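Local coordinates for SidF, inhibitor of growth family, member 3 (Legionella pneumophila subsp. pneumophila, PDB 4FYE), which probably acts as a phosphoinositide phosphatase, removing phosphate from phosphatidylinositol phosphates, at residues S179-A191 with E198-Y210. The protein carries 1 engineered substitution. Sequence-based numbering, arbitrary orientation.
Sequences SHNRDTLIHRFKA and EEQFIMYIPCGRY
Arg188 and Glu199 join their side chains diagonally across a long antiparallel hairpin, strand 184-189 against strand 199-206, at the centre of a six-stranded mixed sheet. From Leu185 opposite Tyr204 to Phe189 opposite Gln200 the backbones pair regularly; His187 N meets Ile202 O at 2.9 Å with an almost straight bond. The hairpin is framed by strand 50-55 beyond the first strand and 247-254 beyond the second.

Arg188 can be followed outward. Arg188 CB lies 4.0 Å from Glu199 OE1, on the face it shares with Ile186, Phe201 and Met203. CG continues anti to the carbonyl carbon (chi1 -49°), and Arg188 CD stays 3.9 Å from Glu199 OE1. A bend at chi3 (70°) then turns the guanidinium side-on, so that Arg188 NE and NH2 each reach Glu199 OE1 at 2.7 Å. The oxygen lies in the guanidinium plane, whereas the carboxylate is turned 53° against it. NH1 bonds to Leu17 O, tying the group to the N-terminal part of the chain.

On the same face the Ile186 and Met203 side chains run side by side, Ile186 CD1 against Met203 CE at 3.8 Å. On the other, the edge of the Phe189 ring meets Ile202 CD1, one ring face receives Gln200 CB, and Phe189 CD1 sits over the His187 imidazole. Leu185 and His187 pack here on helix 701-712. At the far end Pro206 CB lies 3.6 Å above the centre of the Arg182 guanidinium.

The hairpin thus combines apolar packing on both faces with a two-nitrogen salt bridge; concentrating both donors on one oxygen probably draws negative charge toward OE1 and helps to keep Glu199 ionised.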
loop_
_atom_site.group_PDB
_atom_site.type_symbol
_atom_site.label_atom_id
_atom_site.label_comp_id
_atom_site.label_asym_id
_atom_site.label_seq_id
_atom_site.Cartn_x
_atom_site.Cartn_y
_atom_site.Cartn_z
ATOM N N SER A 179 -1.671 -0.773 -17.197
ATOM C CA SER A 179 -0.680 0.168 -16.665
ATOM C C SER A 179 -0.514 1.509 -17.408
ATOM O O SER A 179 -0.299 2.527 -16.768
ATOM C CB SER A 179 0.667 -0.526 -16.510
ATOM O OG SER A 179 0.545 -1.696 -15.703
ATOM N N HIS A 180 -0.610 1.545 -18.737
ATOM C CA HIS A 180 -0.542 2.838 -19.415
ATOM C C HIS A 180 -1.587 3.844 -18.960
ATOM O O HIS A 180 -1.433 5.031 -19.222
ATOM C CB HIS A 180 -0.536 2.717 -20.949
ATOM C CG HIS A 180 -0.462 4.070 -21.675
ATOM N ND1 HIS A 180 -1.531 4.631 -22.289
ATOM C CD2 HIS A 180 0.591 4.986 -21.817
ATOM C CE1 HIS A 180 -1.181 5.826 -22.822
ATOM N NE2 HIS A 180 0.116 6.044 -22.535
ATOM N N ASN A 181 -2.660 3.432 -18.289
ATOM C CA ASN A 181 -3.657 4.448 -17.894
ATOM C C ASN A 181 -4.583 4.017 -16.777
ATOM O O ASN A 181 -5.680 3.479 -17.015
ATOM C CB ASN A 181 -4.455 4.960 -19.104
ATOM C CG ASN A 181 -4.743 6.462 -19.032
ATOM O OD1 ASN A 181 -4.965 7.123 -20.064
ATOM N ND2 ASN A 181 -4.754 7.008 -17.814
ATOM N N ARG A 182 -4.124 4.241 -15.550
ATOM C CA ARG A 182 -4.849 3.754 -14.376
ATOM C C ARG A 182 -5.901 4.768 -13.891
ATOM O O ARG A 182 -5.655 5.973 -13.772
ATOM C CB ARG A 182 -3.903 3.364 -13.235
ATOM C CG ARG A 182 -2.726 2.465 -13.604
ATOM C CD ARG A 182 -1.417 3.245 -13.607
ATOM N NE ARG A 182 -0.713 3.288 -12.304
ATOM C CZ ARG A 182 -1.052 2.648 -11.169
ATOM N NH1 ARG A 182 -2.128 1.866 -11.087
ATOM N NH2 ARG A 182 -0.308 2.816 -10.089
ATOM N N ASP A 183 -7.076 4.243 -13.608
ATOM C CA ASP A 183 -8.185 5.010 -13.169
ATOM C C ASP A 183 -8.089 5.293 -11.647
ATOM O O ASP A 183 -7.542 4.510 -10.854
ATOM C CB ASP A 183 -9.448 4.199 -13.472
ATOM C CG ASP A 183 -9.714 4.025 -14.947
ATOM O OD1 ASP A 183 -9.191 4.804 -15.789
ATOM O OD2 ASP A 183 -10.487 3.082 -15.282
ATOM N N THR A 184 -8.658 6.388 -11.225
ATOM C CA THR A 184 -8.819 6.595 -9.810
ATOM C C THR A 184 -10.012 5.768 -9.316
ATOM O O THR A 184 -11.025 5.692 -9.995
ATOM C CB THR A 184 -9.075 8.084 -9.545
ATOM O OG1 THR A 184 -7.846 8.794 -9.712
ATOM C CG2 THR A 184 -9.448 8.246 -8.159
ATOM N N LEU A 185 -9.907 5.168 -8.145
ATOM C CA LEU A 185 -11.002 4.373 -7.708
ATOM C C LEU A 185 -11.579 4.866 -6.397
ATOM O O LEU A 185 -10.832 5.092 -5.412
ATOM C CB LEU A 185 -10.543 2.942 -7.530
ATOM C CG LEU A 185 -9.625 2.428 -8.616
ATOM C CD1 LEU A 185 -9.044 1.159 -8.004
ATOM C CD2 LEU A 185 -10.410 2.129 -9.916
ATOM N N ILE A 186 -12.919 4.985 -6.375
ATOM C CA ILE A 186 -13.636 5.559 -5.245
ATOM C C ILE A 186 -14.789 4.694 -4.738
ATOM O O ILE A 186 -15.630 4.219 -5.505
ATOM C CB ILE A 186 -14.184 6.954 -5.594
ATOM C CG1 ILE A 186 -13.064 7.844 -6.088
ATOM C CG2 ILE A 186 -14.732 7.660 -4.338
ATOM C CD1 ILE A 186 -13.518 9.280 -6.299
ATOM N N HIS A 187 -14.832 4.486 -3.436
ATOM C CA HIS A 187 -16.021 3.938 -2.798
ATOM C C HIS A 187 -16.591 4.880 -1.793
ATOM O O HIS A 187 -15.897 5.204 -0.791
ATOM C CB HIS A 187 -15.671 2.672 -2.098
ATOM C CG HIS A 187 -16.847 1.963 -1.484
ATOM N ND1 HIS A 187 -16.700 1.064 -0.526
ATOM C CD2 HIS A 187 -18.207 2.121 -1.664
ATOM C CE1 HIS A 187 -17.878 0.575 -0.164
ATOM N NE2 HIS A 187 -18.813 1.262 -0.836
ATOM N N ARG A 188 -17.836 5.306 -2.033
ATOM C CA ARG A 188 -18.627 6.131 -1.089
ATOM C C ARG A 188 -19.744 5.367 -0.384
ATOM O O ARG A 188 -20.519 4.633 -1.031
ATOM C CB ARG A 188 -19.363 7.216 -1.872
ATOM C CG ARG A 188 -18.419 7.939 -2.822
ATOM C CD ARG A 188 -19.179 8.919 -3.754
ATOM N NE ARG A 188 -19.700 10.074 -3.040
ATOM C CZ ARG A 188 -19.661 11.321 -3.511
ATOM N NH1 ARG A 188 -19.136 11.584 -4.708
ATOM N NH2 ARG A 188 -20.152 12.316 -2.786
ATOM N N PHE A 189 -19.887 5.644 0.912
ATOM C CA PHE A 189 -20.844 4.978 1.808
ATOM C C PHE A 189 -21.029 5.744 3.155
ATOM O O PHE A 189 -20.097 6.358 3.644
ATOM C CB PHE A 189 -20.358 3.531 2.152
ATOM C CG PHE A 189 -18.941 3.472 2.782
ATOM C CD1 PHE A 189 -17.791 3.536 1.985
ATOM C CD2 PHE A 189 -18.772 3.372 4.187
ATOM C CE1 PHE A 189 -16.495 3.565 2.551
ATOM C CE2 PHE A 189 -17.476 3.371 4.763
ATOM C CZ PHE A 189 -16.338 3.424 3.938
ATOM N N LYS A 190 -22.197 5.644 3.785
ATOM C CA LYS A 190 -22.369 6.073 5.176
ATOM C C LYS A 190 -21.869 5.016 6.166
ATOM O O LYS A 190 -22.483 3.981 6.339
ATOM C CB LYS A 190 -23.838 6.421 5.430
ATOM C CG LYS A 190 -24.313 7.671 4.670
ATOM C CD LYS A 190 -25.857 7.816 4.529
ATOM C CE LYS A 190 -26.499 8.513 5.730
ATOM N NZ LYS A 190 -25.973 9.894 6.032
ATOM N N ALA A 191 -20.731 5.254 6.805
ATOM C CA ALA A 191 -20.313 4.403 7.906
ATOM C C ALA A 191 -21.311 4.466 9.059
ATOM O O ALA A 191 -21.983 5.482 9.253
ATOM C CB ALA A 191 -18.966 4.855 8.395
ATOM N N GLU A 198 -23.877 13.849 5.902
ATOM C CA GLU A 198 -22.464 13.390 5.846
ATOM C C GLU A 198 -22.286 11.973 5.249
ATOM O O GLU A 198 -23.216 11.172 5.244
ATOM C CB GLU A 198 -21.714 13.591 7.197
ATOM C CG GLU A 198 -21.014 14.949 7.251
ATOM C CD GLU A 198 -20.330 15.299 8.569
ATOM O OE1 GLU A 198 -19.800 14.411 9.279
ATOM O OE2 GLU A 198 -20.296 16.525 8.885
ATOM N N GLU A 199 -21.119 11.699 4.682
ATOM C CA GLU A 199 -20.802 10.343 4.211
ATOM C C GLU A 199 -19.308 10.112 4.171
ATOM O O GLU A 199 -18.527 11.065 4.055
ATOM C CB GLU A 199 -21.420 10.041 2.843
ATOM C CG GLU A 199 -20.856 10.844 1.667
ATOM C CD GLU A 199 -21.322 10.287 0.309
ATOM O OE1 GLU A 199 -20.869 10.767 -0.758
ATOM O OE2 GLU A 199 -22.139 9.339 0.295
ATOM N N GLN A 200 -18.916 8.847 4.234
ATOM C CA GLN A 200 -17.525 8.544 4.189
ATOM C C GLN A 200 -17.064 8.094 2.784
ATOM O O GLN A 200 -17.894 7.832 1.893
ATOM C CB GLN A 200 -17.235 7.491 5.258
ATOM C CG GLN A 200 -17.113 8.014 6.697
ATOM C CD GLN A 200 -18.390 8.670 7.225
ATOM O OE1 GLN A 200 -18.325 9.821 7.691
ATOM N NE2 GLN A 200 -19.554 7.948 7.184
ATOM N N PHE A 201 -15.744 7.998 2.577
ATOM C CA PHE A 201 -15.195 7.502 1.288
ATOM C C PHE A 201 -13.807 6.917 1.493
ATOM O O PHE A 201 -13.110 7.254 2.472
ATOM C CB PHE A 201 -15.067 8.602 0.261
ATOM C CG PHE A 201 -14.214 9.728 0.719
ATOM C CD1 PHE A 201 -14.776 10.805 1.372
ATOM C CD2 PHE A 201 -12.842 9.737 0.458
ATOM C CE1 PHE A 201 -13.966 11.874 1.811
ATOM C CE2 PHE A 201 -12.030 10.774 0.893
ATOM C CZ PHE A 201 -12.583 11.834 1.579
ATOM N N ILE A 202 -13.411 6.072 0.539
ATOM C CA ILE A 202 -12.063 5.604 0.409
ATOM C C ILE A 202 -11.716 5.635 -1.077
ATOM O O ILE A 202 -12.509 5.184 -1.899
ATOM C CB ILE A 202 -11.921 4.128 0.835
ATOM C CG1 ILE A 202 -12.461 3.879 2.228
ATOM C CG2 ILE A 202 -10.433 3.718 0.790
ATOM C CD1 ILE A 202 -12.792 2.422 2.422
ATOM N N MET A 203 -10.511 6.095 -1.411
ATOM C CA MET A 203 -10.098 6.078 -2.791
ATOM C C MET A 203 -8.651 5.632 -2.961
ATOM O O MET A 203 -7.912 5.625 -2.016
ATOM C CB MET A 203 -10.320 7.428 -3.420
ATOM C CG MET A 203 -9.862 8.596 -2.585
ATOM S SD MET A 203 -10.029 10.104 -3.614
ATOM C CE MET A 203 -11.708 10.694 -3.331
ATOM N N TYR A 204 -8.319 5.142 -4.147
ATOM C CA TYR A 204 -7.020 4.715 -4.548
ATOM C C TYR A 204 -6.779 5.599 -5.738
ATOM O O TYR A 204 -7.585 5.597 -6.718
ATOM C CB TYR A 204 -6.967 3.202 -4.936
ATOM C CG TYR A 204 -6.920 2.177 -3.768
ATOM C CD1 TYR A 204 -7.205 2.528 -2.471
ATOM C CD2 TYR A 204 -6.617 0.862 -4.000
ATOM C CE1 TYR A 204 -7.146 1.609 -1.428
ATOM C CE2 TYR A 204 -6.600 -0.092 -2.970
ATOM C CZ TYR A 204 -6.849 0.275 -1.692
ATOM O OH TYR A 204 -6.824 -0.684 -0.683
ATOM N N ILE A 205 -5.744 6.447 -5.601
ATOM C CA ILE A 205 -5.329 7.304 -6.653
ATOM C C ILE A 205 -3.999 6.755 -7.103
ATOM O O ILE A 205 -3.098 6.600 -6.318
ATOM C CB ILE A 205 -5.166 8.732 -6.184
ATOM C CG1 ILE A 205 -6.464 9.280 -5.594
ATOM C CG2 ILE A 205 -4.745 9.633 -7.357
ATOM C CD1 ILE A 205 -6.161 10.513 -4.727
ATOM N N PRO A 206 -3.893 6.402 -8.365
ATOM C CA PRO A 206 -2.650 5.806 -8.845
ATOM C C PRO A 206 -1.542 6.844 -8.751
ATOM O O PRO A 206 -1.695 7.987 -9.163
ATOM C CB PRO A 206 -2.907 5.591 -10.319
ATOM C CG PRO A 206 -4.355 5.857 -10.555
ATOM C CD PRO A 206 -4.830 6.745 -9.460
ATOM N N CYS A 207 -0.392 6.447 -8.286
ATOM C CA CYS A 207 0.660 7.390 -8.319
ATOM C C CYS A 207 1.873 6.705 -8.820
ATOM O O CYS A 207 1.859 5.502 -9.054
ATOM C CB CYS A 207 0.917 7.906 -6.901
ATOM S SG CYS A 207 1.273 6.537 -5.823
ATOM N N GLY A 208 2.936 7.488 -8.907
ATOM C CA GLY A 208 4.232 7.006 -9.297
ATOM C C GLY A 208 4.515 7.559 -10.671
ATOM O O GLY A 208 3.602 7.730 -11.488
ATOM N N ARG A 209 5.793 7.815 -10.906
ATOM C CA ARG A 209 6.264 8.439 -12.084
ATOM C C ARG A 209 7.732 8.034 -12.156
ATOM O O ARG A 209 8.395 7.873 -11.140
ATOM C CB ARG A 209 6.069 9.943 -11.924
ATOM C CG ARG A 209 6.724 10.798 -12.964
ATOM C CD ARG A 209 6.430 12.255 -12.716
ATOM N NE ARG A 209 6.419 13.005 -13.970
ATOM C CZ ARG A 209 5.322 13.242 -14.690
ATOM N NH1 ARG A 209 4.135 12.780 -14.282
ATOM N NH2 ARG A 209 5.416 13.949 -15.818
ATOM N N TYR A 210 8.245 7.815 -13.359
ATOM C CA TYR A 210 9.621 7.340 -13.500
ATOM C C TYR A 210 10.666 8.368 -13.062
ATOM O O TYR A 210 10.525 9.558 -13.345
ATOM C CB TYR A 210 9.874 6.980 -14.951
ATOM C CG TYR A 210 9.209 5.723 -15.399
ATOM C CD1 TYR A 210 9.350 4.543 -14.680
ATOM C CD2 TYR A 210 8.471 5.689 -16.585
ATOM C CE1 TYR A 210 8.752 3.358 -15.118
ATOM C CE2 TYR A 210 7.868 4.512 -17.044
ATOM C CZ TYR A 210 8.019 3.348 -16.321
ATOM O OH TYR A 210 7.414 2.188 -16.763
#